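Local coordinates for 3-deoxy-manno-octulosonate cytidylyltransferase (PDB 1H7E), which catalyses the transfer of CMP from CTP to the eight-carbon sugar KDO, releasing diphosphate, a step that probably serves lipopolysaccharide biosynthesis, at residues A89-N94 with Q112-D117; R168-V173 with T214-A219; L151-S156 with R204-G209. All coordinates share one frame; numbering follows the deposited sequence.

The three contacts sit round the mixed seven-stranded sheet of this cytidylyltransferase, whose family belongs to the GT-A clan. In contact 1, helix 104-116 covers strand 91-94, a neighbour of strand 169-179. Side chains bridge the edge region of the same sheet in contact 2, about 19 Å away between centres. Contact 3 joins helix 203-207 to the small sheet 141-144/150-154 beside the second subunit, so it reaches the homodimer interface; its centre is about 16 Å from that of contact 2. Contact 1 closes before the others open, whereas contacts 2 and 3 interleave: 151-156, 168-173, 204-209, 214-219. Contact 2 touches both others, through Phe215 on Gly113 and His172 on Phe153.

Contact 1 (A89-N94 with Q112-D117); sequences ADIYIN and QGMRDD
Arg115 NH2 is held by the backbone carbonyl of Ser1, with a second, weak hydrogen bond to the carbonyl of Gly42, while its CG lies 4.4 Å from Ile91 CD1. The polar end of the arginine is thus engaged away from the isoleucine, and it is the aliphatic stem that does the touching. The same methyl also rests against Met114, with Ile91 CD1 at 4.0 Å from Met114 CB, so that one carbon of the strand meets two successive residues of the helix. Ile91 reaches that position because its longer branch runs nearly straight beyond CB (chi2 165°), carrying CD1 outward from the sheet. This is the helix-on-sheet layer of the α/β nucleotidyltransferase fold: strand 91-94 lies between strands 3-8 and 169-179, and helix 104-116 packs over the side to which Ile91 points. Leu111, one turn earlier in the helix, also touches Ile91. On the helix side Met114 makes the contact through CB, and the two side chains run in opposite senses, one alongside the other. Farther out, bends at chi2 (-68°) and chi3 (-84°) fold its sulfur end away from a straight course, and the side chain also touches Ala177 of strand 169-179. The backbone oxygen of Met114 accepts a hydrogen bond from Arg179 NH1, which ties the last turn of the helix to that same strand.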
ATOM      1  N   ALA A  89      -3.417 -30.641  -2.730  1.00 19.88           N
ATOM      2  CA  ALA A  89      -2.514 -29.954  -3.648  1.00 15.62           C
ATOM      3  C   ALA A  89      -1.576 -29.080  -2.836  1.00 15.43           C
ATOM      4  O   ALA A  89      -1.817 -28.820  -1.671  1.00 15.23           O
ATOM      5  CB  ALA A  89      -3.303 -29.099  -4.641  1.00 13.91           C
ATOM      6  N   ASP A  90      -0.450 -28.717  -3.427  1.00 17.17           N
ATOM      7  CA  ASP A  90       0.500 -27.845  -2.758  1.00 18.53           C
ATOM      8  C   ASP A  90       0.148 -26.395  -3.135  1.00 19.03           C
ATOM      9  O   ASP A  90       0.348 -25.483  -2.341  1.00 18.43           O
ATOM     10  CB  ASP A  90       1.915 -28.152  -3.232  1.00 22.95           C
ATOM     11  CG  ASP A  90       2.327 -29.590  -2.946  1.00 32.60           C
ATOM     12  OD1 ASP A  90       2.153 -30.027  -1.792  1.00 36.94           O
ATOM     13  OD2 ASP A  90       2.813 -30.283  -3.870  1.00 33.45           O
ATOM     14  N   ILE A  91      -0.377 -26.209  -4.351  1.00 17.32           N
ATOM     15  CA  ILE A  91      -0.743 -24.885  -4.879  1.00 15.88           C
ATOM     16  C   ILE A  91      -2.138 -24.885  -5.476  1.00 15.57           C
ATOM     17  O   ILE A  91      -2.445 -25.711  -6.333  1.00 16.91           O
ATOM     18  CB  ILE A  91       0.245 -24.449  -5.995  1.00 16.31           C
ATOM     19  CG1 ILE A  91       1.660 -24.297  -5.416  1.00 16.57           C
ATOM     20  CG2 ILE A  91      -0.240 -23.152  -6.664  1.00 15.92           C
ATOM     21  CD1 ILE A  91       2.741 -24.224  -6.459  1.00 17.65           C
ATOM     22  N   TYR A  92      -2.985 -23.961  -5.027  1.00 11.95           N
ATOM     23  CA  TYR A  92      -4.351 -23.851  -5.530  1.00 10.10           C
ATOM     24  C   TYR A  92      -4.488 -22.550  -6.293  1.00 13.69           C
ATOM     25  O   TYR A  92      -4.147 -21.485  -5.776  1.00 14.71           O
ATOM     26  CB  TYR A  92      -5.358 -23.824  -4.382  1.00 11.03           C
ATOM     27  CG  TYR A  92      -5.368 -25.079  -3.538  1.00 12.64           C
ATOM     28  CD1 TYR A  92      -4.429 -25.265  -2.534  1.00 14.05           C
ATOM     29  CD2 TYR A  92      -6.315 -26.088  -3.767  1.00 15.49           C
ATOM     30  CE1 TYR A  92      -4.422 -26.435  -1.772  1.00 18.36           C
ATOM     31  CE2 TYR A  92      -6.319 -27.263  -3.013  1.00 14.91           C
ATOM     32  CZ  TYR A  92      -5.372 -27.427  -2.022  1.00 18.68           C
ATOM     33  OH  TYR A  92      -5.353 -28.576  -1.261  1.00 19.10           O
ATOM     34  N   ILE A  93      -4.994 -22.634  -7.513  1.00 11.70           N
ATOM     35  CA  ILE A  93      -5.196 -21.457  -8.353  1.00 12.82           C
ATOM     36  C   ILE A  93      -6.692 -21.241  -8.417  1.00 16.23           C
ATOM     37  O   ILE A  93      -7.461 -22.159  -8.727  1.00 17.00           O
ATOM     38  CB  ILE A  93      -4.630 -21.675  -9.766  1.00 12.74           C
ATOM     39  CG1 ILE A  93      -3.115 -21.798  -9.692  1.00 16.38           C
ATOM     40  CG2 ILE A  93      -5.037 -20.521 -10.705  1.00 15.85           C
ATOM     41  CD1 ILE A  93      -2.509 -22.366 -10.939  1.00 19.36           C
ATOM     42  N   ASN A  94      -7.119 -20.031  -8.090  1.00 12.08           N
ATOM     43  CA  ASN A  94      -8.532 -19.704  -8.098  1.00 14.52           C
ATOM     44  C   ASN A  94      -8.806 -18.831  -9.315  1.00 18.12           C
ATOM     45  O   ASN A  94      -8.294 -17.719  -9.399  1.00 20.40           O
ATOM     46  CB  ASN A  94      -8.867 -18.945  -6.818  1.00 20.35           C
ATOM     47  CG  ASN A  94     -10.325 -19.045  -6.437  1.00 31.76           C
ATOM     48  OD1 ASN A  94     -10.896 -20.141  -6.401  1.00 35.14           O
ATOM     49  ND2 ASN A  94     -10.931 -17.904  -6.098  1.00 34.56           N
ATOM     50  N   GLN A 112       4.401 -20.385 -12.565  1.00 27.62           N
ATOM     51  CA  GLN A 112       5.860 -20.352 -12.622  1.00 30.81           C
ATOM     52  C   GLN A 112       6.425 -19.461 -11.499  1.00 29.24           C
ATOM     53  O   GLN A 112       7.459 -19.775 -10.898  1.00 26.84           O
ATOM     54  CB  GLN A 112       6.339 -19.850 -13.995  1.00 39.15           C
ATOM     55  CG  GLN A 112       7.840 -20.083 -14.249  1.00 50.83           C
ATOM     56  CD  GLN A 112       8.273 -21.514 -13.897  1.00 58.06           C
ATOM     57  OE1 GLN A 112       7.971 -22.466 -14.627  1.00 60.32           O
ATOM     58  NE2 GLN A 112       8.949 -21.670 -12.757  1.00 59.64           N
ATOM     59  N   GLY A 113       5.740 -18.352 -11.228  1.00 25.07           N
ATOM     60  CA  GLY A 113       6.175 -17.458 -10.173  1.00 24.03           C
ATOM     61  C   GLY A 113       6.180 -18.166  -8.826  1.00 24.43           C
ATOM     62  O   GLY A 113       7.121 -17.991  -8.044  1.00 23.64           O
ATOM     63  N   MET A 114       5.134 -18.958  -8.557  1.00 23.84           N
ATOM     64  CA  MET A 114       5.000 -19.707  -7.296  1.00 24.23           C
ATOM     65  C   MET A 114       6.086 -20.780  -7.178  1.00 26.12           C
ATOM     66  O   MET A 114       6.656 -20.988  -6.103  1.00 27.75           O
ATOM     67  CB  MET A 114       3.613 -20.365  -7.193  1.00 20.22           C
ATOM     68  CG  MET A 114       2.458 -19.392  -7.046  1.00 20.17           C
ATOM     69  SD  MET A 114       2.520 -18.582  -5.471  1.00 24.29           S
ATOM     70  CE  MET A 114       1.728 -19.771  -4.440  1.00 17.83           C
ATOM     71  N   ARG A 115       6.391 -21.444  -8.291  1.00 28.22           N
ATOM     72  CA  ARG A 115       7.421 -22.482  -8.301  1.00 30.73           C
ATOM     73  C   ARG A 115       8.832 -21.923  -8.188  1.00 33.38           C
ATOM     74  O   ARG A 115       9.678 -22.533  -7.537  1.00 35.34           O
ATOM     75  CB  ARG A 115       7.261 -23.411  -9.518  1.00 30.02           C
ATOM     76  CG  ARG A 115       6.014 -24.277  -9.373  1.00 33.81           C
ATOM     77  CD  ARG A 115       5.899 -25.353 -10.412  1.00 37.84           C
ATOM     78  NE  ARG A 115       4.926 -26.367 -10.000  1.00 41.40           N
ATOM     79  CZ  ARG A 115       3.986 -26.881 -10.793  1.00 44.06           C
ATOM     80  NH1 ARG A 115       3.878 -26.474 -12.053  1.00 44.77           N
ATOM     81  NH2 ARG A 115       3.155 -27.810 -10.332  1.00 44.42           N
ATOM     82  N   ASP A 116       9.074 -20.747  -8.771  1.00 34.64           N
ATOM     83  CA  ASP A 116      10.392 -20.123  -8.707  1.00 35.46           C
ATOM     84  C   ASP A 116      10.766 -19.573  -7.330  1.00 36.06           C
ATOM     85  O   ASP A 116      11.942 -19.351  -7.054  1.00 38.57           O
ATOM     86  CB  ASP A 116      10.541 -19.038  -9.776  1.00 41.43           C
ATOM     87  CG  ASP A 116      10.778 -19.613 -11.171  1.00 46.33           C
ATOM     88  OD1 ASP A 116      11.036 -20.836 -11.295  1.00 49.96           O
ATOM     89  OD2 ASP A 116      10.715 -18.837 -12.147  1.00 47.47           O
ATOM     90  N   ASP A 117       9.771 -19.332  -6.480  1.00 32.94           N
ATOM     91  CA  ASP A 117      10.011 -18.839  -5.128  1.00 30.45           C
ATOM     92  C   ASP A 117       9.120 -19.626  -4.150  1.00 32.12           C
ATOM     93  O   ASP A 117       7.934 -19.320  -3.969  1.00 29.30           O
ATOM     94  CB  ASP A 117       9.742 -17.329  -5.038  1.00 29.96           C
ATOM     95  CG  ASP A 117      10.075 -16.749  -3.667  1.00 31.09           C
ATOM     96  OD1 ASP A 117      10.461 -17.523  -2.765  1.00 29.90           O
ATOM     97  OD2 ASP A 117       9.947 -15.515  -3.478  1.00 31.38           O
TER

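Contact 2 (R168-V173 with T214-A219); sequences RYLKHV and TFEVAA
The nearest CA atoms of the two segments, those of Leu170 and Glu216, are 8.4 Å apart, and side chains alone bridge the backbones. Arg168 and Glu216 approach from opposite directions and join in a salt bridge in which Arg168 NH2 donates to Glu216 OE2 at 2.9 Å. With CG of Glu216 anti to the backbone N (chi1 -170°) and the chain straight beyond it, the carboxylate is sent out to the arginine. The bond is fairly straight (159° at the hydrogen) and reaches the syn side of the oxygen. Glu216 OE2 lies close to the guanidinium plane, at its edge. The pair is not a flat two-pronged fork: the planes of the two groups are 36° apart, and Arg168 NH1 stays 3.6 Å from Glu216 OE1. Strand 122-129 runs between strands 169-179 and 212-216, so the bridge spans a whole intervening strand near the edge of the sheet that strand 212-216 forms within this chain. Leu170 CD2 lies over one face of the carboxylate, 4.1 Å from Glu216 CD. With both charged residues exposed, solvent probably screens the bridge. Arg168 also packs on Met193 of the second subunit, while on the buried side His172 is held by Leu125 O and by Tyr176 OH.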
ATOM      1  N   ARG A 168       1.838   5.849 -13.408  1.00 13.93           N
ATOM      2  CA  ARG A 168       1.581   4.669 -14.227  1.00 14.18           C
ATOM      3  C   ARG A 168       0.639   3.806 -13.360  1.00 14.54           C
ATOM      4  O   ARG A 168       0.886   3.616 -12.165  1.00 15.55           O
ATOM      5  CB  ARG A 168       2.888   3.942 -14.534  1.00 18.30           C
ATOM      6  CG  ARG A 168       2.726   2.806 -15.517  1.00 26.74           C
ATOM      7  CD  ARG A 168       4.073   2.215 -15.938  1.00 34.88           C
ATOM      8  NE  ARG A 168       3.869   1.102 -16.866  1.00 41.87           N
ATOM      9  CZ  ARG A 168       3.785  -0.184 -16.516  1.00 42.16           C
ATOM     10  NH1 ARG A 168       3.899  -0.559 -15.245  1.00 40.23           N
ATOM     11  NH2 ARG A 168       3.544  -1.100 -17.446  1.00 40.95           N
ATOM     12  N   TYR A 169      -0.495   3.419 -13.932  1.00 10.81           N
ATOM     13  CA  TYR A 169      -1.505   2.644 -13.226  1.00 10.28           C
ATOM     14  C   TYR A 169      -1.536   1.171 -13.612  1.00 12.09           C
ATOM     15  O   TYR A 169      -1.272   0.815 -14.767  1.00  8.81           O
ATOM     16  CB  TYR A 169      -2.894   3.260 -13.455  1.00  8.55           C
ATOM     17  CG  TYR A 169      -3.006   4.630 -12.835  1.00 10.25           C
ATOM     18  CD1 TYR A 169      -3.262   4.759 -11.475  1.00  9.69           C
ATOM     19  CD2 TYR A 169      -2.732   5.789 -13.579  1.00 10.83           C
ATOM     20  CE1 TYR A 169      -3.232   6.002 -10.850  1.00 12.97           C
ATOM     21  CE2 TYR A 169      -2.696   7.044 -12.962  1.00 10.33           C
ATOM     22  CZ  TYR A 169      -2.948   7.135 -11.598  1.00 13.42           C
ATOM     23  OH  TYR A 169      -2.917   8.343 -10.948  1.00 14.29           O
ATOM     24  N   LEU A 170      -1.827   0.334 -12.614  1.00 10.69           N
ATOM     25  CA  LEU A 170      -1.941  -1.115 -12.796  1.00  9.57           C
ATOM     26  C   LEU A 170      -3.287  -1.568 -12.290  1.00  9.45           C
ATOM     27  O   LEU A 170      -3.679  -1.233 -11.181  1.00 10.12           O
ATOM     28  CB  LEU A 170      -0.861  -1.866 -12.007  1.00  7.20           C
ATOM     29  CG  LEU A 170       0.586  -1.696 -12.453  1.00 11.18           C
ATOM     30  CD1 LEU A 170       1.543  -2.274 -11.410  1.00 11.66           C
ATOM     31  CD2 LEU A 170       0.787  -2.350 -13.830  1.00 10.70           C
ATOM     32  N   LYS A 171      -4.014  -2.288 -13.130  1.00  8.27           N
ATOM     33  CA  LYS A 171      -5.290  -2.844 -12.745  1.00  9.56           C
ATOM     34  C   LYS A 171      -5.043  -4.277 -12.212  1.00 12.30           C
ATOM     35  O   LYS A 171      -4.305  -5.072 -12.818  1.00 10.60           O
ATOM     36  CB  LYS A 171      -6.216  -2.928 -13.947  1.00 11.95           C
ATOM     37  CG  LYS A 171      -7.495  -3.701 -13.671  1.00 16.61           C
ATOM     38  CD  LYS A 171      -8.347  -3.797 -14.925  1.00 24.22           C
ATOM     39  CE  LYS A 171      -9.669  -4.460 -14.617  1.00 30.86           C
ATOM     40  NZ  LYS A 171     -10.641  -4.239 -15.721  1.00 37.12           N
ATOM     41  N   HIS A 172      -5.685  -4.598 -11.092  1.00 10.72           N
ATOM     42  CA  HIS A 172      -5.572  -5.918 -10.493  1.00 10.92           C
ATOM     43  C   HIS A 172      -6.518  -6.876 -11.242  1.00 12.97           C
ATOM     44  O   HIS A 172      -7.684  -6.538 -11.485  1.00 10.98           O
ATOM     45  CB  HIS A 172      -5.949  -5.836  -9.016  1.00 11.28           C
ATOM     46  CG  HIS A 172      -6.045  -7.168  -8.336  1.00 14.10           C
ATOM     47  ND1 HIS A 172      -5.099  -8.160  -8.492  1.00 15.52           N
ATOM     48  CD2 HIS A 172      -6.995  -7.679  -7.520  1.00 11.82           C
ATOM     49  CE1 HIS A 172      -5.463  -9.226  -7.801  1.00 12.96           C
ATOM     50  NE2 HIS A 172      -6.609  -8.960  -7.202  1.00 16.87           N
ATOM     51  N   VAL A 173      -5.978  -8.027 -11.659  1.00 11.10           N
ATOM     52  CA  VAL A 173      -6.739  -9.086 -12.356  1.00 13.15           C
ATOM     53  C   VAL A 173      -6.969 -10.161 -11.287  1.00 14.45           C
ATOM     54  O   VAL A 173      -6.009 -10.768 -10.809  1.00 14.12           O
ATOM     55  CB  VAL A 173      -5.920  -9.686 -13.551  1.00 16.72           C
ATOM     56  CG1 VAL A 173      -6.687 -10.863 -14.183  1.00 17.25           C
ATOM     57  CG2 VAL A 173      -5.661  -8.603 -14.608  1.00 15.59           C
ATOM     58  N   THR A 214       2.571  -9.632  -7.250  1.00 15.07           N
ATOM     59  CA  THR A 214       1.671  -9.320  -8.355  1.00 16.81           C
ATOM     60  C   THR A 214       2.407  -9.205  -9.674  1.00 21.69           C
ATOM     61  O   THR A 214       3.040  -8.173  -9.916  1.00 26.57           O
ATOM     62  CB  THR A 214       0.905  -7.969  -8.045  1.00 17.39           C
ATOM     63  OG1 THR A 214       0.347  -8.028  -6.730  1.00 21.75           O
ATOM     64  CG2 THR A 214      -0.252  -7.754  -8.988  1.00 20.89           C
ATOM     65  N   PHE A 215       2.257 -10.225 -10.532  1.00 16.08           N
ATOM     66  CA  PHE A 215       2.882 -10.307 -11.865  1.00 18.33           C
ATOM     67  C   PHE A 215       2.147  -9.571 -12.980  1.00 18.17           C
ATOM     68  O   PHE A 215       0.949  -9.753 -13.191  1.00 17.34           O
ATOM     69  CB  PHE A 215       3.057 -11.763 -12.303  1.00 18.61           C
ATOM     70  CG  PHE A 215       3.860 -12.581 -11.347  1.00 19.44           C
ATOM     71  CD1 PHE A 215       5.241 -12.646 -11.461  1.00 21.82           C
ATOM     72  CD2 PHE A 215       3.234 -13.262 -10.312  1.00 15.18           C
ATOM     73  CE1 PHE A 215       5.992 -13.375 -10.555  1.00 23.25           C
ATOM     74  CE2 PHE A 215       3.978 -13.996  -9.399  1.00 19.31           C
ATOM     75  CZ  PHE A 215       5.361 -14.053  -9.519  1.00 18.88           C
ATOM     76  N   GLU A 216       2.902  -8.801 -13.756  1.00 21.28           N
ATOM     77  CA  GLU A 216       2.321  -8.034 -14.846  1.00 21.38           C
ATOM     78  C   GLU A 216       2.176  -8.813 -16.162  1.00 21.16           C
ATOM     79  O   GLU A 216       3.116  -9.468 -16.600  1.00 23.53           O
ATOM     80  CB  GLU A 216       3.150  -6.758 -15.074  1.00 20.28           C
ATOM     81  CG  GLU A 216       2.476  -5.803 -16.027  1.00 20.61           C
ATOM     82  CD  GLU A 216       3.256  -4.532 -16.274  1.00 22.94           C
ATOM     83  OE1 GLU A 216       4.104  -4.138 -15.455  1.00 20.68           O
ATOM     84  OE2 GLU A 216       2.992  -3.916 -17.313  1.00 26.40           O
ATOM     85  N   VAL A 217       0.989  -8.745 -16.771  1.00 20.31           N
ATOM     86  CA  VAL A 217       0.715  -9.394 -18.061  1.00 21.95           C
ATOM     87  C   VAL A 217       0.085  -8.356 -18.997  1.00 25.20           C
ATOM     88  O   VAL A 217      -0.132  -7.215 -18.588  1.00 20.59           O
ATOM     89  CB  VAL A 217      -0.234 -10.614 -17.916  1.00 21.72           C
ATOM     90  CG1 VAL A 217       0.421 -11.676 -17.047  1.00 21.72           C
ATOM     91  CG2 VAL A 217      -1.598 -10.195 -17.371  1.00 17.19           C
ATOM     92  N   ALA A 218      -0.196  -8.738 -20.246  1.00 28.43           N
ATOM     93  CA  ALA A 218      -0.817  -7.823 -21.218  1.00 27.91           C
ATOM     94  C   ALA A 218      -2.297  -7.587 -20.870  1.00 30.95           C
ATOM     95  O   ALA A 218      -2.880  -8.361 -20.106  1.00 29.42           O
ATOM     96  CB  ALA A 218      -0.685  -8.394 -22.615  1.00 26.89           C
ATOM     97  N   ALA A 219      -2.892  -6.507 -21.389  1.00 30.48           N
ATOM     98  CA  ALA A 219      -4.301  -6.213 -21.118  1.00 36.91           C
ATOM     99  C   ALA A 219      -5.131  -7.456 -21.452  1.00 41.76           C
ATOM    100  O   ALA A 219      -4.991  -8.030 -22.531  1.00 41.64           O
ATOM    101  CB  ALA A 219      -4.774  -5.012 -21.946  1.00 34.82           C
TER

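Contact 3 (L151-S156 with R204-G209); sequences LYFSRS and RLMNAG
Met206 drives its thioether into the angle between Phe153 and the backbone of Leu151, and it carries the contact from the helix side. Its sulfur makes a Met-aromatic contact of the edge type: SD lies in the plane of the Phe153 ring, 3.6 Å from CD1 and 3.7 Å from CE1. The direction from the Phe153 ring centroid to Met206 SD is 86° off the ring normal, at 4.8 Å, so the sulfur faces the ring's C-H rim and not its π face. A bend about the CG-SD bond (chi3 86°) swings Met206 CE to the carbonyl of Leu151, 3.2 Å from Leu151 O. This snug methyl-to-carbonyl contact falls where the chain turns a corner at Leu151. Phe153 is held from another direction by the ring of His172, met edge-to-face, and Ile212 of the edge strand 212-216 touches both Phe153 and Met206. The contact thus ties helix 203-207 to the two-stranded sheet formed by 141-144 and 150-154, next to the dimer interface. Tyr152 packs on Pro159 of the second subunit, and Ser156 OG is hydrogen-bonded to Pro157 O of that subunit. Within the chain, Glu198 OE2 is shared by the hydroxyls of Tyr152 and Ser154, and Ser154 OG also closes an ST turn by accepting from Ser156 N at 3.0 Å. The helix ends in a Schellman motif at Gly209, which has positive phi (79°) and whose N bonds back to Met206 O at 3.0 Å.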
ATOM      1  N   LEU A 151       2.024  -3.330  -2.467  1.00  7.21           N
ATOM      2  CA  LEU A 151       2.096  -2.445  -1.294  1.00  6.31           C
ATOM      3  C   LEU A 151       0.655  -2.251  -0.785  1.00  6.17           C
ATOM      4  O   LEU A 151       0.392  -2.308   0.409  1.00 10.46           O
ATOM      5  CB  LEU A 151       2.705  -1.074  -1.663  1.00  7.53           C
ATOM      6  CG  LEU A 151       4.181  -1.096  -2.076  1.00  8.82           C
ATOM      7  CD1 LEU A 151       4.643   0.337  -2.368  1.00  9.68           C
ATOM      8  CD2 LEU A 151       5.023  -1.727  -0.975  1.00 13.12           C
ATOM      9  N   TYR A 152      -0.274  -2.060  -1.707  1.00  6.95           N
ATOM     10  CA  TYR A 152      -1.681  -1.856  -1.341  1.00  8.53           C
ATOM     11  C   TYR A 152      -2.553  -2.020  -2.588  1.00 10.11           C
ATOM     12  O   TYR A 152      -2.060  -1.897  -3.718  1.00 10.02           O
ATOM     13  CB  TYR A 152      -1.863  -0.437  -0.721  1.00  7.96           C
ATOM     14  CG  TYR A 152      -3.233  -0.138  -0.116  1.00  7.30           C
ATOM     15  CD1 TYR A 152      -3.728  -0.895   0.944  1.00  6.89           C
ATOM     16  CD2 TYR A 152      -4.039   0.885  -0.621  1.00  8.33           C
ATOM     17  CE1 TYR A 152      -4.984  -0.653   1.479  1.00  6.10           C
ATOM     18  CE2 TYR A 152      -5.311   1.138  -0.077  1.00  6.05           C
ATOM     19  CZ  TYR A 152      -5.768   0.356   0.969  1.00  8.16           C
ATOM     20  OH  TYR A 152      -7.012   0.559   1.500  1.00 10.97           O
ATOM     21  N   PHE A 153      -3.835  -2.341  -2.374  1.00  8.02           N
ATOM     22  CA  PHE A 153      -4.840  -2.491  -3.441  1.00  8.59           C
ATOM     23  C   PHE A 153      -5.929  -1.484  -3.038  1.00  8.76           C
ATOM     24  O   PHE A 153      -6.307  -1.435  -1.870  1.00  7.06           O
ATOM     25  CB  PHE A 153      -5.520  -3.876  -3.426  1.00  8.14           C
ATOM     26  CG  PHE A 153      -4.624  -5.023  -3.806  1.00  6.70           C
ATOM     27  CD1 PHE A 153      -3.802  -5.635  -2.851  1.00  9.26           C
ATOM     28  CD2 PHE A 153      -4.617  -5.496  -5.114  1.00  8.86           C
ATOM     29  CE1 PHE A 153      -2.963  -6.715  -3.187  1.00  8.17           C
ATOM     30  CE2 PHE A 153      -3.788  -6.577  -5.478  1.00  9.26           C
ATOM     31  CZ  PHE A 153      -2.959  -7.183  -4.509  1.00  7.65           C
ATOM     32  N   SER A 154      -6.478  -0.743  -3.991  1.00  8.02           N
ATOM     33  CA  SER A 154      -7.510   0.222  -3.654  1.00  7.70           C
ATOM     34  C   SER A 154      -8.427   0.558  -4.807  1.00  8.61           C
ATOM     35  O   SER A 154      -8.057   0.389  -5.961  1.00 10.33           O
ATOM     36  CB  SER A 154      -6.863   1.528  -3.168  1.00  8.62           C
ATOM     37  OG  SER A 154      -7.841   2.413  -2.625  1.00  9.98           O
ATOM     38  N   ARG A 155      -9.631   1.029  -4.476  1.00  9.27           N
ATOM     39  CA  ARG A 155     -10.595   1.490  -5.471  1.00  9.15           C
ATOM     40  C   ARG A 155     -10.233   2.952  -5.771  1.00  9.70           C
ATOM     41  O   ARG A 155     -10.669   3.493  -6.773  1.00 11.86           O
ATOM     42  CB  ARG A 155     -12.029   1.393  -4.946  1.00 12.93           C
ATOM     43  CG  ARG A 155     -12.510  -0.069  -4.832  1.00 11.19           C
ATOM     44  CD  ARG A 155     -13.936  -0.170  -4.311  1.00 16.45           C
ATOM     45  NE  ARG A 155     -14.267  -1.564  -4.033  1.00 19.18           N
ATOM     46  CZ  ARG A 155     -14.494  -2.488  -4.965  1.00 21.79           C
ATOM     47  NH1 ARG A 155     -14.451  -2.181  -6.258  1.00 16.00           N
ATOM     48  NH2 ARG A 155     -14.674  -3.748  -4.604  1.00 21.74           N
ATOM     49  N   SER A 156      -9.441   3.576  -4.893  1.00  8.67           N
ATOM     50  CA  SER A 156      -8.981   4.962  -5.128  1.00  9.13           C
ATOM     51  C   SER A 156      -7.841   4.937  -6.131  1.00 13.01           C
ATOM     52  O   SER A 156      -7.062   3.979  -6.186  1.00 10.09           O
ATOM     53  CB  SER A 156      -8.397   5.620  -3.875  1.00 11.49           C
ATOM     54  OG  SER A 156      -9.370   5.942  -2.915  1.00 18.47           O
ATOM     55  N   ARG A 204      -7.478  -8.610   3.570  1.00 10.13           N
ATOM     56  CA  ARG A 204      -7.440  -9.373   4.826  1.00 10.59           C
ATOM     57  C   ARG A 204      -6.055 -10.011   4.972  1.00  9.26           C
ATOM     58  O   ARG A 204      -5.492 -10.072   6.074  1.00 10.41           O
ATOM     59  CB  ARG A 204      -8.493 -10.487   4.877  1.00 10.92           C
ATOM     60  CG  ARG A 204      -8.540 -11.165   6.248  1.00 13.40           C
ATOM     61  CD  ARG A 204      -9.670 -12.174   6.365  1.00 10.88           C
ATOM     62  NE  ARG A 204     -10.934 -11.617   5.885  1.00 12.38           N
ATOM     63  CZ  ARG A 204     -12.057 -12.311   5.755  1.00 18.58           C
ATOM     64  NH1 ARG A 204     -12.081 -13.595   6.087  1.00 16.61           N
ATOM     65  NH2 ARG A 204     -13.128 -11.750   5.210  1.00 15.94           N
ATOM     66  N   LEU A 205      -5.501 -10.465   3.853  1.00  8.28           N
ATOM     67  CA  LEU A 205      -4.179 -11.096   3.850  1.00  9.77           C
ATOM     68  C   LEU A 205      -3.076 -10.090   4.201  1.00 12.66           C
ATOM     69  O   LEU A 205      -2.160 -10.390   4.984  1.00  9.66           O
ATOM     70  CB  LEU A 205      -3.893 -11.699   2.473  1.00 10.08           C
ATOM     71  CG  LEU A 205      -4.817 -12.859   2.070  1.00 13.01           C
ATOM     72  CD1 LEU A 205      -4.589 -13.182   0.594  1.00 11.73           C
ATOM     73  CD2 LEU A 205      -4.556 -14.080   2.937  1.00 14.33           C
ATOM     74  N   MET A 206      -3.166  -8.903   3.602  1.00 10.93           N
ATOM     75  CA  MET A 206      -2.187  -7.858   3.837  1.00 10.81           C
ATOM     76  C   MET A 206      -2.193  -7.384   5.276  1.00  8.84           C
ATOM     77  O   MET A 206      -1.141  -7.073   5.834  1.00  9.12           O
ATOM     78  CB  MET A 206      -2.414  -6.713   2.863  1.00 10.50           C
ATOM     79  CG  MET A 206      -2.256  -7.175   1.439  1.00 14.77           C
ATOM     80  SD  MET A 206      -2.194  -5.782   0.355  1.00 23.73           S
ATOM     81  CE  MET A 206      -0.422  -5.425   0.474  1.00 16.08           C
ATOM     82  N   ASN A 207      -3.370  -7.389   5.899  1.00  9.88           N
ATOM     83  CA  ASN A 207      -3.485  -6.984   7.301  1.00  9.81           C
ATOM     84  C   ASN A 207      -2.626  -7.875   8.200  1.00  9.67           C
ATOM     85  O   ASN A 207      -2.033  -7.418   9.184  1.00 12.11           O
ATOM     86  CB  ASN A 207      -4.940  -7.077   7.768  1.00  7.96           C
ATOM     87  CG  ASN A 207      -5.132  -6.513   9.167  1.00 14.41           C
ATOM     88  OD1 ASN A 207      -4.731  -5.381   9.445  1.00 13.70           O
ATOM     89  ND2 ASN A 207      -5.685  -7.322  10.070  1.00 12.84           N
ATOM     90  N   ALA A 208      -2.590  -9.158   7.852  1.00 12.96           N
ATOM     91  CA  ALA A 208      -1.850 -10.166   8.610  1.00 15.01           C
ATOM     92  C   ALA A 208      -0.379 -10.286   8.202  1.00 14.96           C
ATOM     93  O   ALA A 208       0.328 -11.164   8.684  1.00 15.74           O
ATOM     94  CB  ALA A 208      -2.551 -11.519   8.471  1.00 15.52           C
ATOM     95  N   GLY A 209       0.067  -9.433   7.288  1.00 13.28           N
ATOM     96  CA  GLY A 209       1.462  -9.466   6.875  1.00 12.39           C
ATOM     97  C   GLY A 209       1.813 -10.560   5.879  1.00 15.14           C
ATOM     98  O   GLY A 209       2.981 -10.929   5.741  1.00 17.40           O
TER